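Local coordinates for tyrosine specific protein phosphatase (Trypanosoma cruzi, PDB 4AZ1) that probably removes phosphate from phosphotyrosine residues of protein substrates, at residues I143-S146 against G150-I153; L174-A179 against H184-V189. All blocks are in the same frame, centred on the assembly; numbering follows the deposited sequence.

Contact 1: residues I143-S146 against G150-I153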
loop_
_atom_site.group_PDB
_atom_site.type_symbol
_atom_site.label_atom_id
_atom_site.label_comp_id
_atom_site.label_asym_id
_atom_site.label_seq_id
_atom_site.Cartn_x
_atom_site.Cartn_y
_atom_site.Cartn_z
ATOM N N ILE A 143 -8.872 -4.099 -7.307
ATOM C CA ILE A 143 -7.754 -4.504 -6.456
ATOM C C ILE A 143 -7.979 -3.974 -5.032
ATOM O O ILE A 143 -8.799 -3.071 -4.821
ATOM C CB ILE A 143 -6.414 -4.000 -7.002
ATOM C CG1 ILE A 143 -6.440 -2.478 -7.123
ATOM C CG2 ILE A 143 -6.110 -4.637 -8.350
ATOM C CD1 ILE A 143 -5.169 -1.892 -7.739
ATOM N N ALA A 144 -7.255 -4.521 -4.061
ATOM C CA ALA A 144 -7.433 -4.098 -2.668
ATOM C C ALA A 144 -6.101 -3.809 -1.958
ATOM O O ALA A 144 -5.043 -4.325 -2.355
ATOM C CB ALA A 144 -8.246 -5.140 -1.897
ATOM N N VAL A 145 -6.152 -2.951 -0.939
ATOM C CA VAL A 145 -5.030 -2.793 -0.022
ATOM C C VAL A 145 -5.449 -3.379 1.315
ATOM O O VAL A 145 -6.638 -3.386 1.667
ATOM C CB VAL A 145 -4.553 -1.330 0.128
ATOM C CG1 VAL A 145 -3.876 -0.843 -1.156
ATOM C CG2 VAL A 145 -5.715 -0.404 0.533
ATOM N N SER A 146 -4.485 -3.914 2.045
ATOM C CA SER A 146 -4.795 -4.523 3.321
ATOM C C SER A 146 -4.633 -3.487 4.436
ATOM O O SER A 146 -5.322 -3.547 5.461
ATOM C CB SER A 146 -3.883 -5.720 3.556
ATOM O OG SER A 146 -4.083 -6.251 4.852
ATOM N N GLY A 150 -8.209 -1.698 5.366
ATOM C CA GLY A 150 -8.633 -2.200 4.072
ATOM C C GLY A 150 -9.468 -1.279 3.204
ATOM O O GLY A 150 -10.496 -0.751 3.630
ATOM N N LEU A 151 -9.025 -1.093 1.966
ATOM C CA LEU A 151 -9.831 -0.408 0.961
ATOM C C LEU A 151 -9.818 -1.236 -0.310
ATOM O O LEU A 151 -8.853 -1.960 -0.594
ATOM C CB LEU A 151 -9.296 0.994 0.659
ATOM C CG LEU A 151 -9.351 2.079 1.741
ATOM C CD1 LEU A 151 -7.960 2.405 2.283
ATOM C CD2 LEU A 151 -10.009 3.338 1.200
ATOM N N THR A 152 -10.896 -1.140 -1.072
ATOM C CA THR A 152 -10.940 -1.753 -2.384
ATOM C C THR A 152 -11.095 -0.615 -3.377
ATOM O O THR A 152 -11.823 0.348 -3.116
ATOM C CB THR A 152 -12.108 -2.739 -2.488
ATOM O OG1 THR A 152 -11.891 -3.827 -1.577
ATOM C CG2 THR A 152 -12.254 -3.285 -3.912
ATOM N N ILE A 153 -10.386 -0.693 -4.495
ATOM C CA ILE A 153 -10.571 0.280 -5.569
ATOM C C ILE A 153 -10.937 -0.468 -6.864
ATOM O O ILE A 153 -10.329 -1.500 -7.199
ATOM C CB ILE A 153 -9.340 1.225 -5.695
ATOM C CG1 ILE A 153 -9.510 2.221 -6.848
ATOM C CG2 ILE A 153 -8.071 0.444 -5.838
ATOM C CD1 ILE A 153 -8.352 3.259 -6.913
#
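Ile143-Ser146 and Gly150-Ile153 form the closing end of a beta hairpin at the margin of the mixed sheet of the phosphatase fold, where strand 142-145 is the outermost strand within the chain. Ile143 and Ile153 make a hydrogen-bonded antiparallel pair: Ile143 N donates to Ile153 O at 3.0 Å, and Ile153 N returns to Ile143 O at 2.9 Å, in a nearly straight bond (167°). Toward the turn the ladder slackens. Val145 N still reaches Leu151 O at 2.9 Å, but the answering bond from Leu151 N to Val145 O is weak, at 3.3 Å. That carbonyl also receives a CA-H...O contact from Gly150, whose backbone has a positive phi of 91°.

On the face carrying Ile143, Val145, Leu151 and Ile153, the two isoleucines lie side by side. CG1 of Ile143, set between its backbone N and carbonyl carbon (chi1 58°), meets CG2 of Ile153 at 3.6 Å, while Val145 CG2 rests on Leu151 CB at 3.8 Å. Ala144 and Thr152 occupy the other face, the methyl of Ala144 beside Thr152 OG1.

Ser146 OG and N bond to Gln272 and Asp53 of the second subunit, which also packs on Ala144 through its Tyr51. Within the chain, helix 101-110 covers Val145 and Leu151, and Ile153 leans on Leu174 and Leu176 of strand 169-177.

Contact 2: residues L174-A179 against H184-V189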
loop_
_atom_site.group_PDB
_atom_site.type_symbol
_atom_site.label_atom_id
_atom_site.label_comp_id
_atom_site.label_asym_id
_atom_site.label_seq_id
_atom_site.Cartn_x
_atom_site.Cartn_y
_atom_site.Cartn_z
ATOM N N LEU A 174 -13.076 5.569 -11.234
ATOM C CA LEU A 174 -12.776 4.608 -10.193
ATOM C C LEU A 174 -13.769 4.698 -9.036
ATOM O O LEU A 174 -14.425 5.729 -8.827
ATOM C CB LEU A 174 -11.333 4.835 -9.702
ATOM C CG LEU A 174 -10.257 4.592 -10.771
ATOM C CD1 LEU A 174 -8.902 5.174 -10.368
ATOM C CD2 LEU A 174 -10.124 3.088 -11.070
ATOM N N ILE A 175 -13.894 3.603 -8.300
ATOM C CA ILE A 175 -14.728 3.585 -7.109
ATOM C C ILE A 175 -13.916 3.072 -5.925
ATOM O O ILE A 175 -13.396 1.947 -5.957
ATOM C CB ILE A 175 -16.001 2.719 -7.323
ATOM C CG1 ILE A 175 -16.822 3.259 -8.504
ATOM C CG2 ILE A 175 -16.850 2.711 -6.076
ATOM C CD1 ILE A 175 -18.085 2.433 -8.822
ATOM N N LEU A 176 -13.779 3.903 -4.895
ATOM C CA LEU A 176 -13.122 3.489 -3.658
ATOM C C LEU A 176 -14.170 3.048 -2.660
ATOM O O LEU A 176 -15.195 3.731 -2.492
ATOM C CB LEU A 176 -12.315 4.642 -3.064
ATOM C CG LEU A 176 -10.870 4.745 -3.534
ATOM C CD1 LEU A 176 -10.249 6.075 -3.104
ATOM C CD2 LEU A 176 -10.094 3.581 -2.961
ATOM N N GLN A 177 -13.929 1.914 -1.999
ATOM C CA GLN A 177 -14.856 1.447 -0.984
ATOM C C GLN A 177 -14.163 0.819 0.235
ATOM O O GLN A 177 -13.149 0.124 0.095
ATOM C CB GLN A 177 -15.850 0.450 -1.591
ATOM C CG GLN A 177 -17.142 0.343 -0.784
ATOM C CD GLN A 177 -18.145 -0.625 -1.398
ATOM O OE1 GLN A 177 -17.923 -1.162 -2.487
ATOM N NE2 GLN A 177 -19.252 -0.855 -0.697
ATOM N N ARG A 178 -14.713 1.090 1.423
ATOM C CA ARG A 178 -14.374 0.365 2.648
ATOM C C ARG A 178 -15.601 -0.446 3.010
ATOM O O ARG A 178 -16.722 -0.046 2.687
ATOM C CB ARG A 178 -14.070 1.310 3.819
ATOM C CG ARG A 178 -13.078 2.426 3.537
ATOM C CD ARG A 178 -12.724 3.179 4.822
ATOM N NE ARG A 178 -11.597 2.562 5.516
ATOM C CZ ARG A 178 -10.355 3.035 5.485
ATOM N NH1 ARG A 178 -10.076 4.141 4.811
ATOM N NH2 ARG A 178 -9.390 2.408 6.136
ATOM N N ALA A 179 -15.409 -1.571 3.688
ATOM C CA ALA A 179 -16.545 -2.410 4.070
ATOM C C ALA A 179 -17.524 -1.678 4.988
ATOM O O ALA A 179 -17.114 -0.966 5.913
ATOM C CB ALA A 179 -16.070 -3.699 4.716
ATOM N N HIS A 184 -17.084 5.694 -2.815
ATOM C CA HIS A 184 -16.730 7.026 -3.281
ATOM C C HIS A 184 -16.143 6.954 -4.685
ATOM O O HIS A 184 -15.120 6.288 -4.908
ATOM C CB HIS A 184 -15.730 7.704 -2.334
ATOM C CG HIS A 184 -15.187 9.001 -2.860
ATOM N ND1 HIS A 184 -15.939 10.158 -2.914
ATOM C CD2 HIS A 184 -13.974 9.323 -3.367
ATOM C CE1 HIS A 184 -15.213 11.132 -3.428
ATOM N NE2 HIS A 184 -14.015 10.656 -3.712
ATOM N N LYS A 185 -16.793 7.634 -5.627
ATOM C CA LYS A 185 -16.319 7.693 -7.007
ATOM C C LYS A 185 -15.320 8.826 -7.180
ATOM O O LYS A 185 -15.463 9.886 -6.574
ATOM C CB LYS A 185 -17.490 7.912 -7.963
ATOM C CG LYS A 185 -18.499 6.775 -7.972
ATOM C CD LYS A 185 -19.600 7.022 -8.986
ATOM C CE LYS A 185 -20.533 5.823 -9.062
ATOM N NZ LYS A 185 -21.562 5.995 -10.119
ATOM N N PHE A 186 -14.300 8.595 -7.996
ATOM C CA PHE A 186 -13.383 9.658 -8.375
ATOM C C PHE A 186 -12.777 9.369 -9.748
ATOM O O PHE A 186 -12.840 8.233 -10.250
ATOM C CB PHE A 186 -12.306 9.888 -7.295
ATOM C CG PHE A 186 -11.178 8.883 -7.314
ATOM C CD1 PHE A 186 -11.318 7.643 -6.704
ATOM C CD2 PHE A 186 -9.966 9.193 -7.931
ATOM C CE1 PHE A 186 -10.273 6.720 -6.711
ATOM C CE2 PHE A 186 -8.908 8.280 -7.947
ATOM C CZ PHE A 186 -9.065 7.041 -7.328
ATOM N N THR A 187 -12.228 10.410 -10.367
ATOM C CA THR A 187 -11.584 10.276 -11.667
ATOM C C THR A 187 -10.070 10.465 -11.500
ATOM O O THR A 187 -9.627 11.433 -10.868
ATOM C CB THR A 187 -12.170 11.304 -12.659
ATOM O OG1 THR A 187 -13.601 11.180 -12.687
ATOM C CG2 THR A 187 -11.626 11.083 -14.055
ATOM N N GLN A 188 -9.279 9.520 -12.011
ATOM C CA GLN A 188 -7.835 9.738 -12.151
ATOM C C GLN A 188 -7.503 9.991 -13.616
ATOM O O GLN A 188 -7.953 9.261 -14.499
ATOM C CB GLN A 188 -6.994 8.563 -11.617
ATOM C CG GLN A 188 -5.482 8.838 -11.617
ATOM C CD GLN A 188 -4.693 7.789 -12.399
ATOM O OE1 GLN A 188 -5.237 7.112 -13.282
ATOM N NE2 GLN A 188 -3.408 7.643 -12.071
ATOM N N VAL A 189 -6.721 11.038 -13.873
ATOM C CA VAL A 189 -6.328 11.387 -15.233
ATOM C C VAL A 189 -4.801 11.278 -15.283
ATOM O O VAL A 189 -4.106 11.959 -14.536
ATOM C CB VAL A 189 -6.765 12.827 -15.584
ATOM C CG1 VAL A 189 -6.464 13.145 -17.054
ATOM C CG2 VAL A 189 -8.264 13.008 -15.321
#
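Leu174 and Leu176 pack against the ring of Phe186 on the buried face of a second hairpin, built from strands 169-177 and 184-191. The ring is turned so that CB of Leu174 sits over one face, a CH-pi contact 4.1 Å from the ring centroid and 27° off its normal. The same leucine sends CD1 to Phe186 CZ at 3.6 Å, so backbone-proximal and terminal carbons both touch the ring. Leu176 approaches obliquely, its CD1 3.7 Å from Phe186 CE1. Phe186 holds CG between its backbone N and carbonyl carbon (chi1 79°), which brings the ring back across the neighbouring strand. Four backbone bonds join the strands, two in the Leu174-Phe186 pair and two in the Leu176-His184 pair. Leu176 N to His184 O and His184 N to Leu176 O each measure 2.7 Å; Phe186 N to Leu174 O is longer, at 3.0 Å.

The opposite face is looser and, at Lys185, exposed to solvent. Ile175 and Lys185 lie alongside one another in a non-hydrogen-bonded pair, with Ile175 CG1 3.9 Å from Lys185 CG. The extended lysine chain then carries its ammonium away from the partner strand, to a long, weak ion pair with Asp156. The pairing ends at Leu176 and His184, and Gln177 to Ala179 run on without touching 184-189.

Helix 101-110 lies over the packed face, with Leu108 touching both Leu176 and Phe186 and Tyr109 reaching Leu176. His184 NE2 bonds to the Ile113 carbonyl, and Gln188 OE1 to Arg172. Backbone bonds of Thr187 with Ser114 and Val116 tie strand 184-191 to the parallel strand 115-118, while 169-177 flanks its other side.

Overall arrangement
Contacts 1 and 2 are successive hairpins in one sheet, joined because strands 151-164 and 169-177 are neighbours: Thr152 N probably bonds to Gln177 O, and Leu151 CD2 packs on Arg178 NH1. Both turn an apolar face to helix 101-110. Contact 1 lies farther from the chain centre; the apolar contacts between its two segments are aliphatic, and its Ala144/Thr152 face meets the second subunit. Contact 2 buries more surface and adds an aromatic ring, while its opposite face carries the exposed Lys185. Both its strands have neighbours on either side, whereas contact 1 includes the outermost strand 142-145. The second subunit reaches contact 2 chiefly beyond the paired residues, through Phe127 at Gln177 and Ala179.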